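PDB 3HG7: D-isomer specific 2-hydroxyacid dehydrogenase family protein from Aeromonas salmonicida subsp. salmonicida, which probably acts as an NAD-dependent oxidoreductase of the D-2-hydroxyacid dehydrogenase family, with the cofactor bound by a Rossmann-type domain. Local coordinates for residues Val95-Tyr106 against Ser281-Ile292; Gly147-His157 against Arg174-Val182. The protein carries 1 engineered substitution. All coordinates share one frame; numbering follows the deposited sequence.

Overall arrangement
Interactions 1 and 2 have centres about 17 Å apart and meet where helix 100-115 packs on helix 150-161. Interaction 1 (95-106 with 281-292) joins the two connections between the five-stranded and the seven-stranded parallel sheets; interaction 2 (147-157 with 174-182) lies wholly within the seven-stranded, Rossmann-type half and contains the glycines of a probable dinucleotide-binding loop. The two touch directly: S104 OG lies 2.8 Å from H154 ND1, probably a hydrogen bond, while P101 CA packs 3.5 Å from H154 CE1. F99 and M103 of interaction 1 also lean on I151. A glycerol, probably from the crystallisation liquor, lies about 4 Å from the F99 side chain.

Interaction 1 of 2, residues Val95-Tyr106 against Ser281-Ile292; sequences VRGIFGPLMSEY and SAYSFPDDVAQI
Y106, M103, L102 and F99 line one side of the crossing between the two domains of this D-2-hydroxyacid dehydrogenase fold, where the start of helix 100-115 runs beside the chain leading into helix 286-301. The tight end is at S281. Its CB sits over one face of the Y106 ring, 3.4 Å from the ring centroid and 13° off the normal, a CH-pi contact. Y106 CG is anti to its backbone N (chi1 174°), which lays the ring across S281. Y106 OH is hydrogen-bonded to T277 OG1, and S281 OG, separately, to D255 OD2. Next along, the A282 methyl fills the angle between L102 CB, 3.8 Å from A282 CB, and F99 CD2; M103 CG closes it from the helix side. The F99 ring has the CG1 branch of its neighbour I98 over one face and presents its edge to Y283 O and S284 OG, the latter hydrogen-bonded to T74 O.

Packing thins toward the solvent side, at F285 and D288. L102 CD1 reaches the edge of the exposed F285 ring, 3.8 Å from F285 CE2, and I98 CD1 slides past the CB of the partly exposed D288. In I98, CG1 takes the place between backbone N and carbonyl carbon (chi1 58°); with the chain extended beyond CG1, this carries CD1 toward helix 286-301. V95, V289 and I292 form a second, buried cluster, in which V95 and V289 cross at about a right angle. I292 CD1 enters between two side chains of the other segment, 3.8 Å from V95 CG1 and 4.0 Å from I98 CG2.

Interaction 2 of 2, residues Gly147-His157 against Arg174-Val182; sequences GTGSIGQHIAH and RERAGFDQV
The loop and first turns of helix 150-161 run beside residues 174-182, the backbones 7.0 Å apart between T148 CA and R176 CA and closing to 4.7 Å between H157 CA and G178 CA. From R176 to F179 the second segment makes a type II beta turn; G178, with a positive phi, brings its CA against the helix. That CA lies over one face of the H157 ring, 3.8 Å from the centroid, in a CH-pi contact. H157 ND1 donates back to Q153 O, above the plane of that carbonyl, and this bond fixes the rotation of the imidazole; Q153 O also takes the helical bond from H157 N.

F179 carries the largest share of the contact. With CG anti to the carbonyl carbon (chi1 -61°), its ring enters beside the helix, where the A156 methyl stands over one face, 10° off the normal, and Q153 CG lies at the edge. F179 CZ ends 3.5 Å from G152 O. Q153 runs past the ring to a nearly straight bond (171°): T148 O lies in the plane of the Q153 amide, 2.8 Å from Q153 NE2. T148 OG1 crosses the R176 chain, 3.2 Å from R176 CD; one water accepts from R176 NH1, donates to R174 O and reaches T148 OG1 weakly.

G147, G149 and G152 fit the glycine-rich turn of a Rossmann fold, consistent with NAD binding. On the sheet side, A156 and F179 both pack on I145 and V166, so the contact lies over one face of the sheet, across strands 142-146 and 165-169, beside the outermost strand 181-183, while I155 faces helix 100-115.

Interaction 1 of 2, residues Val95-Tyr106 against Ser281-Ile292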
loop_
_atom_site.group_PDB
_atom_site.type_symbol
_atom_site.label_atom_id
_atom_site.label_comp_id
_atom_site.label_asym_id
_atom_site.label_seq_id
_atom_site.Cartn_x
_atom_site.Cartn_y
_atom_site.Cartn_z
ATOM N N VAL A 95 10.207 -1.806 2.792
ATOM C CA VAL A 95 10.008 -2.819 1.779
ATOM C C VAL A 95 9.457 -2.110 0.535
ATOM O O VAL A 95 8.452 -1.389 0.615
ATOM C CB VAL A 95 9.006 -3.962 2.308
ATOM C CG1 VAL A 95 8.599 -4.867 1.172
ATOM C CG2 VAL A 95 9.681 -4.786 3.374
ATOM N N ARG A 96 10.162 -2.232 -0.589
ATOM C CA ARG A 96 9.641 -1.694 -1.842
ATOM C C ARG A 96 9.824 -2.626 -3.032
ATOM O O ARG A 96 10.634 -3.540 -2.991
ATOM C CB ARG A 96 10.194 -0.292 -2.105
ATOM C CG ARG A 96 11.688 -0.205 -2.343
ATOM C CD ARG A 96 11.924 0.925 -3.331
ATOM N NE ARG A 96 13.201 0.848 -4.051
ATOM C CZ ARG A 96 13.479 -0.010 -5.034
ATOM N NH1 ARG A 96 12.589 -0.920 -5.429
ATOM N NH2 ARG A 96 14.682 0.030 -5.608
ATOM N N GLY A 97 9.046 -2.401 -4.100
ATOM C CA GLY A 97 9.268 -3.123 -5.336
ATOM C C GLY A 97 8.654 -4.512 -5.458
ATOM O O GLY A 97 8.775 -5.152 -6.515
ATOM N N ILE A 98 7.966 -4.980 -4.414
ATOM C CA ILE A 98 7.441 -6.335 -4.457
ATOM C C ILE A 98 5.902 -6.382 -4.478
ATOM O O ILE A 98 5.335 -7.451 -4.308
ATOM C CB ILE A 98 7.974 -7.192 -3.287
ATOM C CG1 ILE A 98 7.613 -6.554 -1.930
ATOM C CG2 ILE A 98 9.527 -7.386 -3.423
ATOM C CD1 ILE A 98 7.825 -7.447 -0.688
ATOM N N PHE A 99 5.246 -5.232 -4.671
ATOM C CA PHE A 99 3.796 -5.150 -4.486
ATOM C C PHE A 99 3.017 -4.966 -5.771
ATOM O O PHE A 99 1.802 -4.898 -5.707
ATOM C CB PHE A 99 3.425 -4.023 -3.527
ATOM C CG PHE A 99 4.102 -4.129 -2.194
ATOM C CD1 PHE A 99 5.184 -3.302 -1.889
ATOM C CD2 PHE A 99 3.686 -5.083 -1.273
ATOM C CE1 PHE A 99 5.798 -3.388 -0.664
ATOM C CE2 PHE A 99 4.325 -5.195 -0.030
ATOM C CZ PHE A 99 5.396 -4.339 0.253
ATOM N N GLY A 100 3.704 -4.876 -6.912
ATOM C CA GLY A 100 3.020 -4.705 -8.221
ATOM C C GLY A 100 1.933 -5.744 -8.532
ATOM O O GLY A 100 0.750 -5.406 -8.695
ATOM N N PRO A 101 2.322 -7.018 -8.666
ATOM C CA PRO A 101 1.339 -8.057 -8.939
ATOM C C PRO A 101 0.192 -8.144 -7.933
ATOM O O PRO A 101 -0.937 -8.418 -8.328
ATOM C CB PRO A 101 2.178 -9.341 -8.895
ATOM C CG PRO A 101 3.520 -8.937 -9.304
ATOM C CD PRO A 101 3.699 -7.478 -8.911
ATOM N N LEU A 102 0.472 -7.936 -6.646
ATOM C CA LEU A 102 -0.550 -8.033 -5.633
ATOM C C LEU A 102 -1.528 -6.900 -5.763
ATOM O O LEU A 102 -2.748 -7.107 -5.612
ATOM C CB LEU A 102 0.097 -8.018 -4.231
ATOM C CG LEU A 102 0.724 -9.364 -3.894
ATOM C CD1 LEU A 102 1.601 -9.132 -2.607
ATOM C CD2 LEU A 102 -0.296 -10.454 -3.633
ATOM N N MET A 103 -1.022 -5.708 -6.079
ATOM C CA MET A 103 -1.927 -4.592 -6.310
ATOM C C MET A 103 -2.765 -4.745 -7.581
ATOM O O MET A 103 -3.915 -4.402 -7.549
ATOM C CB MET A 103 -1.230 -3.229 -6.273
ATOM C CG MET A 103 -1.154 -2.705 -4.854
ATOM S SD MET A 103 -2.735 -2.335 -4.067
ATOM C CE MET A 103 -1.960 -1.468 -2.706
ATOM N N SER A 104 -2.195 -5.270 -8.669
ATOM C CA SER A 104 -3.021 -5.609 -9.874
ATOM C C SER A 104 -4.188 -6.571 -9.540
ATOM O O SER A 104 -5.320 -6.389 -10.005
ATOM C CB SER A 104 -2.148 -6.225 -10.949
ATOM O OG SER A 104 -1.491 -5.201 -11.663
ATOM N N GLU A 105 -3.895 -7.603 -8.753
ATOM C CA GLU A 105 -4.903 -8.580 -8.326
ATOM C C GLU A 105 -6.032 -7.936 -7.521
ATOM O O GLU A 105 -7.198 -8.236 -7.722
ATOM C CB GLU A 105 -4.238 -9.691 -7.513
ATOM C CG GLU A 105 -3.241 -10.552 -8.307
ATOM C CD GLU A 105 -2.481 -11.515 -7.400
ATOM O OE1 GLU A 105 -2.775 -11.549 -6.178
ATOM O OE2 GLU A 105 -1.603 -12.254 -7.903
ATOM N N TYR A 106 -5.664 -7.057 -6.593
ATOM C CA TYR A 106 -6.636 -6.387 -5.735
ATOM C C TYR A 106 -7.498 -5.451 -6.562
ATOM O O TYR A 106 -8.743 -5.464 -6.466
ATOM C CB TYR A 106 -5.897 -5.569 -4.657
ATOM C CG TYR A 106 -6.809 -4.717 -3.814
ATOM C CD1 TYR A 106 -7.357 -5.219 -2.635
ATOM C CD2 TYR A 106 -7.074 -3.388 -4.175
ATOM C CE1 TYR A 106 -8.172 -4.440 -1.842
ATOM C CE2 TYR A 106 -7.895 -2.591 -3.412
ATOM C CZ TYR A 106 -8.439 -3.131 -2.252
ATOM O OH TYR A 106 -9.243 -2.380 -1.475
ATOM N N SER A 281 -4.506 -4.797 0.815
ATOM C CA SER A 281 -4.451 -4.939 -0.661
ATOM C C SER A 281 -3.153 -5.613 -1.129
ATOM O O SER A 281 -3.144 -6.333 -2.137
ATOM C CB SER A 281 -4.668 -3.579 -1.357
ATOM O OG SER A 281 -3.620 -2.643 -1.031
ATOM N N ALA A 282 -2.041 -5.402 -0.405
ATOM C CA ALA A 282 -0.797 -6.007 -0.831
ATOM C C ALA A 282 0.078 -6.306 0.378
ATOM O O ALA A 282 0.858 -5.467 0.794
ATOM C CB ALA A 282 -0.071 -5.089 -1.831
ATOM N N TYR A 283 -0.117 -7.501 0.922
ATOM C CA TYR A 283 0.568 -8.013 2.114
ATOM C C TYR A 283 2.050 -8.132 1.859
ATOM O O TYR A 283 2.460 -8.345 0.728
ATOM C CB TYR A 283 0.000 -9.402 2.448
ATOM C CG TYR A 283 0.448 -9.876 3.795
ATOM C CD1 TYR A 283 1.418 -10.880 3.940
ATOM C CD2 TYR A 283 -0.081 -9.293 4.941
ATOM C CE1 TYR A 283 1.852 -11.282 5.225
ATOM C CE2 TYR A 283 0.343 -9.681 6.218
ATOM C CZ TYR A 283 1.303 -10.669 6.349
ATOM O OH TYR A 283 1.676 -11.014 7.633
ATOM N N SER A 284 2.872 -7.995 2.918
ATOM C CA SER A 284 4.319 -8.191 2.781
ATOM C C SER A 284 4.580 -9.654 3.068
ATOM O O SER A 284 4.614 -10.066 4.249
ATOM C CB SER A 284 5.089 -7.364 3.846
ATOM O OG SER A 284 5.049 -5.969 3.553
ATOM N N PHE A 285 4.768 -10.442 2.023
ATOM C CA PHE A 285 4.900 -11.875 2.182
ATOM C C PHE A 285 6.305 -12.210 2.635
ATOM O O PHE A 285 7.268 -11.640 2.082
ATOM C CB PHE A 285 4.523 -12.591 0.884
ATOM C CG PHE A 285 3.028 -12.700 0.700
ATOM C CD1 PHE A 285 2.336 -13.827 1.150
ATOM C CD2 PHE A 285 2.302 -11.645 0.156
ATOM C CE1 PHE A 285 0.950 -13.898 1.004
ATOM C CE2 PHE A 285 0.907 -11.726 0.023
ATOM C CZ PHE A 285 0.253 -12.850 0.440
ATOM N N PRO A 286 6.446 -13.096 3.650
ATOM C CA PRO A 286 7.777 -13.221 4.263
ATOM C C PRO A 286 8.833 -13.723 3.288
ATOM O O PRO A 286 9.966 -13.260 3.348
ATOM C CB PRO A 286 7.560 -14.226 5.399
ATOM C CG PRO A 286 6.118 -14.039 5.763
ATOM C CD PRO A 286 5.396 -13.749 4.467
ATOM N N ASP A 287 8.462 -14.626 2.377
ATOM C CA ASP A 287 9.417 -15.116 1.380
ATOM C C ASP A 287 10.048 -13.953 0.616
ATOM O O ASP A 287 11.258 -13.953 0.365
ATOM C CB ASP A 287 8.775 -16.132 0.415
ATOM C CG ASP A 287 8.396 -17.443 1.105
ATOM O OD1 ASP A 287 7.341 -17.487 1.773
ATOM O OD2 ASP A 287 9.130 -18.444 0.968
ATOM N N ASP A 288 9.260 -12.942 0.264
ATOM C CA ASP A 288 9.827 -11.823 -0.491
ATOM C C ASP A 288 10.546 -10.805 0.375
ATOM O O ASP A 288 11.557 -10.235 -0.042
ATOM C CB ASP A 288 8.765 -11.132 -1.313
ATOM C CG ASP A 288 8.315 -11.976 -2.492
ATOM O OD1 ASP A 288 8.970 -12.989 -2.822
ATOM O OD2 ASP A 288 7.314 -11.616 -3.102
ATOM N N VAL A 289 10.023 -10.585 1.574
ATOM C CA VAL A 289 10.663 -9.660 2.511
ATOM C C VAL A 289 12.018 -10.248 2.977
ATOM O O VAL A 289 12.991 -9.521 3.110
ATOM C CB VAL A 289 9.747 -9.336 3.725
ATOM C CG1 VAL A 289 10.482 -8.444 4.751
ATOM C CG2 VAL A 289 8.464 -8.646 3.284
ATOM N N ALA A 290 12.085 -11.560 3.203
ATOM C CA ALA A 290 13.337 -12.173 3.656
ATOM C C ALA A 290 14.422 -12.039 2.605
ATOM O O ALA A 290 15.597 -11.859 2.931
ATOM C CB ALA A 290 13.129 -13.620 4.015
ATOM N N GLN A 291 14.023 -12.125 1.336
ATOM C CA GLN A 291 14.922 -11.927 0.219
ATOM C C GLN A 291 15.478 -10.501 0.232
ATOM O O GLN A 291 16.671 -10.311 0.011
ATOM C CB GLN A 291 14.167 -12.223 -1.097
ATOM C CG GLN A 291 15.033 -12.332 -2.342
ATOM C CD GLN A 291 14.213 -12.662 -3.606
ATOM O OE1 GLN A 291 14.776 -12.815 -4.695
ATOM N NE2 GLN A 291 12.897 -12.781 -3.457
ATOM N N ILE A 292 14.627 -9.512 0.524
ATOM C CA ILE A 292 15.064 -8.105 0.666
ATOM C C ILE A 292 16.048 -7.960 1.825
ATOM O O ILE A 292 17.087 -7.296 1.693
ATOM C CB ILE A 292 13.871 -7.144 0.847
ATOM C CG1 ILE A 292 13.087 -7.033 -0.473
ATOM C CG2 ILE A 292 14.315 -5.750 1.275
ATOM C CD1 ILE A 292 11.737 -6.296 -0.320
#

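Interaction 2 of 2, residues Gly147-His157 against Arg174-Val182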
loop_
_atom_site.group_PDB
_atom_site.type_symbol
_atom_site.label_atom_id
_atom_site.label_comp_id
_atom_site.label_asym_id
_atom_site.label_seq_id
_atom_site.Cartn_x
_atom_site.Cartn_y
_atom_site.Cartn_z
ATOM N N GLY A 147 0.459 7.802 -9.706
ATOM C CA GLY A 147 1.634 7.129 -9.171
ATOM C C GLY A 147 2.170 6.219 -10.253
ATOM O O GLY A 147 1.446 5.371 -10.780
ATOM N N THR A 148 3.445 6.389 -10.576
ATOM C CA THR A 148 4.031 5.738 -11.736
ATOM C C THR A 148 5.192 4.818 -11.398
ATOM O O THR A 148 5.960 4.419 -12.290
ATOM C CB THR A 148 4.500 6.796 -12.756
ATOM O OG1 THR A 148 5.776 6.421 -13.281
ATOM C CG2 THR A 148 4.655 8.128 -12.057
ATOM N N GLY A 149 5.313 4.468 -10.120
ATOM C CA GLY A 149 6.384 3.601 -9.662
ATOM C C GLY A 149 6.103 2.178 -10.075
ATOM O O GLY A 149 5.309 1.938 -10.980
ATOM N N SER A 150 6.707 1.219 -9.380
ATOM C CA SER A 150 6.531 -0.171 -9.764
ATOM C C SER A 150 5.083 -0.624 -9.568
ATOM O O SER A 150 4.606 -1.490 -10.316
ATOM C CB SER A 150 7.461 -1.092 -8.996
ATOM O OG SER A 150 7.103 -1.166 -7.625
ATOM N N ILE A 151 4.400 -0.041 -8.580
ATOM C CA ILE A 151 2.988 -0.397 -8.336
ATOM C C ILE A 151 2.116 0.137 -9.487
ATOM O O ILE A 151 1.338 -0.622 -10.099
ATOM C CB ILE A 151 2.466 0.103 -6.980
ATOM C CG1 ILE A 151 3.200 -0.610 -5.828
ATOM C CG2 ILE A 151 0.966 -0.204 -6.829
ATOM C CD1 ILE A 151 2.742 -0.201 -4.436
ATOM N N GLY A 152 2.252 1.430 -9.788
ATOM C CA GLY A 152 1.489 2.056 -10.890
ATOM C C GLY A 152 1.715 1.356 -12.208
ATOM O O GLY A 152 0.754 1.094 -12.962
ATOM N N GLN A 153 2.987 1.072 -12.499
ATOM C CA GLN A 153 3.351 0.352 -13.721
ATOM C C GLN A 153 2.708 -1.030 -13.815
ATOM O O GLN A 153 2.197 -1.402 -14.863
ATOM C CB GLN A 153 4.863 0.229 -13.874
ATOM C CG GLN A 153 5.558 1.504 -14.301
ATOM C CD GLN A 153 7.047 1.431 -14.042
ATOM O OE1 GLN A 153 7.738 0.553 -14.574
ATOM N NE2 GLN A 153 7.551 2.331 -13.196
ATOM N N HIS A 154 2.710 -1.801 -12.730
ATOM C CA HIS A 154 2.119 -3.141 -12.860
ATOM C C HIS A 154 0.605 -3.075 -13.146
ATOM O O HIS A 154 0.095 -3.789 -14.035
ATOM C CB HIS A 154 2.434 -4.054 -11.675
ATOM C CG HIS A 154 2.336 -5.511 -12.014
ATOM N ND1 HIS A 154 1.129 -6.174 -12.099
ATOM C CD2 HIS A 154 3.291 -6.429 -12.305
ATOM C CE1 HIS A 154 1.346 -7.436 -12.423
ATOM N NE2 HIS A 154 2.650 -7.617 -12.559
ATOM N N ILE A 155 -0.084 -2.174 -12.444
ATOM C CA ILE A 155 -1.529 -1.989 -12.640
ATOM C C ILE A 155 -1.763 -1.506 -14.055
ATOM O O ILE A 155 -2.805 -1.808 -14.677
ATOM C CB ILE A 155 -2.109 -0.959 -11.639
ATOM C CG1 ILE A 155 -1.940 -1.448 -10.183
ATOM C CG2 ILE A 155 -3.590 -0.711 -11.885
ATOM C CD1 ILE A 155 -2.056 -0.338 -9.203
ATOM N N ALA A 156 -0.806 -0.742 -14.570
ATOM C CA ALA A 156 -0.853 -0.274 -15.962
ATOM C C ALA A 156 -0.798 -1.422 -16.970
ATOM O O ALA A 156 -1.662 -1.511 -17.879
ATOM C CB ALA A 156 0.253 0.730 -16.211
ATOM N N HIS A 157 0.187 -2.309 -16.826
ATOM C CA HIS A 157 0.281 -3.465 -17.732
ATOM C C HIS A 157 -0.978 -4.329 -17.693
ATOM O O HIS A 157 -1.413 -4.854 -18.727
ATOM C CB HIS A 157 1.514 -4.312 -17.430
ATOM C CG HIS A 157 2.793 -3.696 -17.916
ATOM N ND1 HIS A 157 3.584 -2.892 -17.120
ATOM C CD2 HIS A 157 3.389 -3.720 -19.134
ATOM C CE1 HIS A 157 4.632 -2.481 -17.815
ATOM N NE2 HIS A 157 4.535 -2.967 -19.039
ATOM N N ARG A 174 8.011 11.708 -16.344
ATOM C CA ARG A 174 8.503 10.710 -17.299
ATOM C C ARG A 174 7.456 9.725 -17.835
ATOM O O ARG A 174 6.594 9.245 -17.094
ATOM C CB ARG A 174 9.669 9.950 -16.656
ATOM C CG ARG A 174 10.717 9.397 -17.610
ATOM C CD ARG A 174 12.073 9.293 -16.894
ATOM N NE ARG A 174 13.057 8.497 -17.631
ATOM C CZ ARG A 174 13.800 8.947 -18.642
ATOM N NH1 ARG A 174 14.664 8.134 -19.236
ATOM N NH2 ARG A 174 13.686 10.202 -19.067
ATOM N N GLU A 175 7.542 9.440 -19.134
ATOM C CA GLU A 175 6.827 8.309 -19.729
ATOM C C GLU A 175 7.383 7.007 -19.140
ATOM O O GLU A 175 8.590 6.759 -19.183
ATOM C CB GLU A 175 6.978 8.314 -21.257
ATOM C CG GLU A 175 6.305 9.488 -21.957
ATOM C CD GLU A 175 4.791 9.374 -21.967
ATOM O OE1 GLU A 175 4.142 10.085 -21.173
ATOM O OE2 GLU A 175 4.251 8.570 -22.756
ATOM N N ARG A 176 6.513 6.197 -18.546
ATOM C CA ARG A 176 6.935 4.909 -17.996
ATOM C C ARG A 176 6.242 3.731 -18.688
ATOM O O ARG A 176 5.202 3.907 -19.341
ATOM C CB ARG A 176 6.770 4.870 -16.470
ATOM C CG ARG A 176 8.078 5.174 -15.704
ATOM C CD ARG A 176 8.231 6.650 -15.316
ATOM N NE ARG A 176 9.525 6.925 -14.678
ATOM C CZ ARG A 176 9.754 7.899 -13.795
ATOM N NH1 ARG A 176 8.777 8.713 -13.405
ATOM N NH2 ARG A 176 10.973 8.055 -13.285
ATOM N N ALA A 177 6.832 2.539 -18.557
ATOM C CA ALA A 177 6.307 1.338 -19.222
ATOM C C ALA A 177 4.887 1.007 -18.759
ATOM O O ALA A 177 4.574 1.091 -17.571
ATOM C CB ALA A 177 7.233 0.146 -18.997
ATOM N N GLY A 178 4.031 0.641 -19.709
ATOM C CA GLY A 178 2.654 0.263 -19.388
ATOM C C GLY A 178 1.657 1.394 -19.543
ATOM O O GLY A 178 0.480 1.145 -19.757
ATOM N N PHE A 179 2.121 2.633 -19.411
ATOM C CA PHE A 179 1.273 3.807 -19.621
ATOM C C PHE A 179 1.279 4.282 -21.094
ATOM O O PHE A 179 2.344 4.493 -21.699
ATOM C CB PHE A 179 1.702 4.962 -18.709
ATOM C CG PHE A 179 1.599 4.664 -17.240
ATOM C CD1 PHE A 179 0.481 5.068 -16.517
ATOM C CD2 PHE A 179 2.624 3.998 -16.568
ATOM C CE1 PHE A 179 0.369 4.796 -15.141
ATOM C CE2 PHE A 179 2.517 3.723 -15.199
ATOM C CZ PHE A 179 1.383 4.130 -14.488
ATOM N N ASP A 180 0.087 4.462 -21.663
ATOM C CA ASP A 180 -0.053 5.103 -22.980
ATOM C C ASP A 180 0.543 6.505 -23.017
ATOM O O ASP A 180 1.205 6.909 -23.992
ATOM C CB ASP A 180 -1.525 5.188 -23.359
ATOM C CG ASP A 180 -2.125 3.835 -23.606
ATOM O OD1 ASP A 180 -1.355 2.897 -23.907
ATOM O OD2 ASP A 180 -3.362 3.703 -23.509
ATOM N N GLN A 181 0.271 7.254 -21.956
ATOM C CA GLN A 181 0.760 8.608 -21.801
ATOM C C GLN A 181 0.857 8.882 -20.302
ATOM O O GLN A 181 0.056 8.364 -19.504
ATOM C CB GLN A 181 -0.189 9.597 -22.489
ATOM C CG GLN A 181 0.326 11.013 -22.557
ATOM C CD GLN A 181 0.714 11.426 -23.955
ATOM O OE1 GLN A 181 1.802 11.094 -24.435
ATOM N NE2 GLN A 181 -0.169 12.175 -24.615
ATOM N N VAL A 182 1.874 9.642 -19.918
ATOM C CA VAL A 182 1.988 10.113 -18.553
ATOM C C VAL A 182 1.904 11.630 -18.501
ATOM O O VAL A 182 2.607 12.337 -19.237
ATOM C CB VAL A 182 3.256 9.608 -17.856
ATOM C CG1 VAL A 182 3.235 10.015 -16.386
ATOM C CG2 VAL A 182 3.352 8.088 -17.971
HETATM O O HOH W 1 6.412 9.407 -14.452
#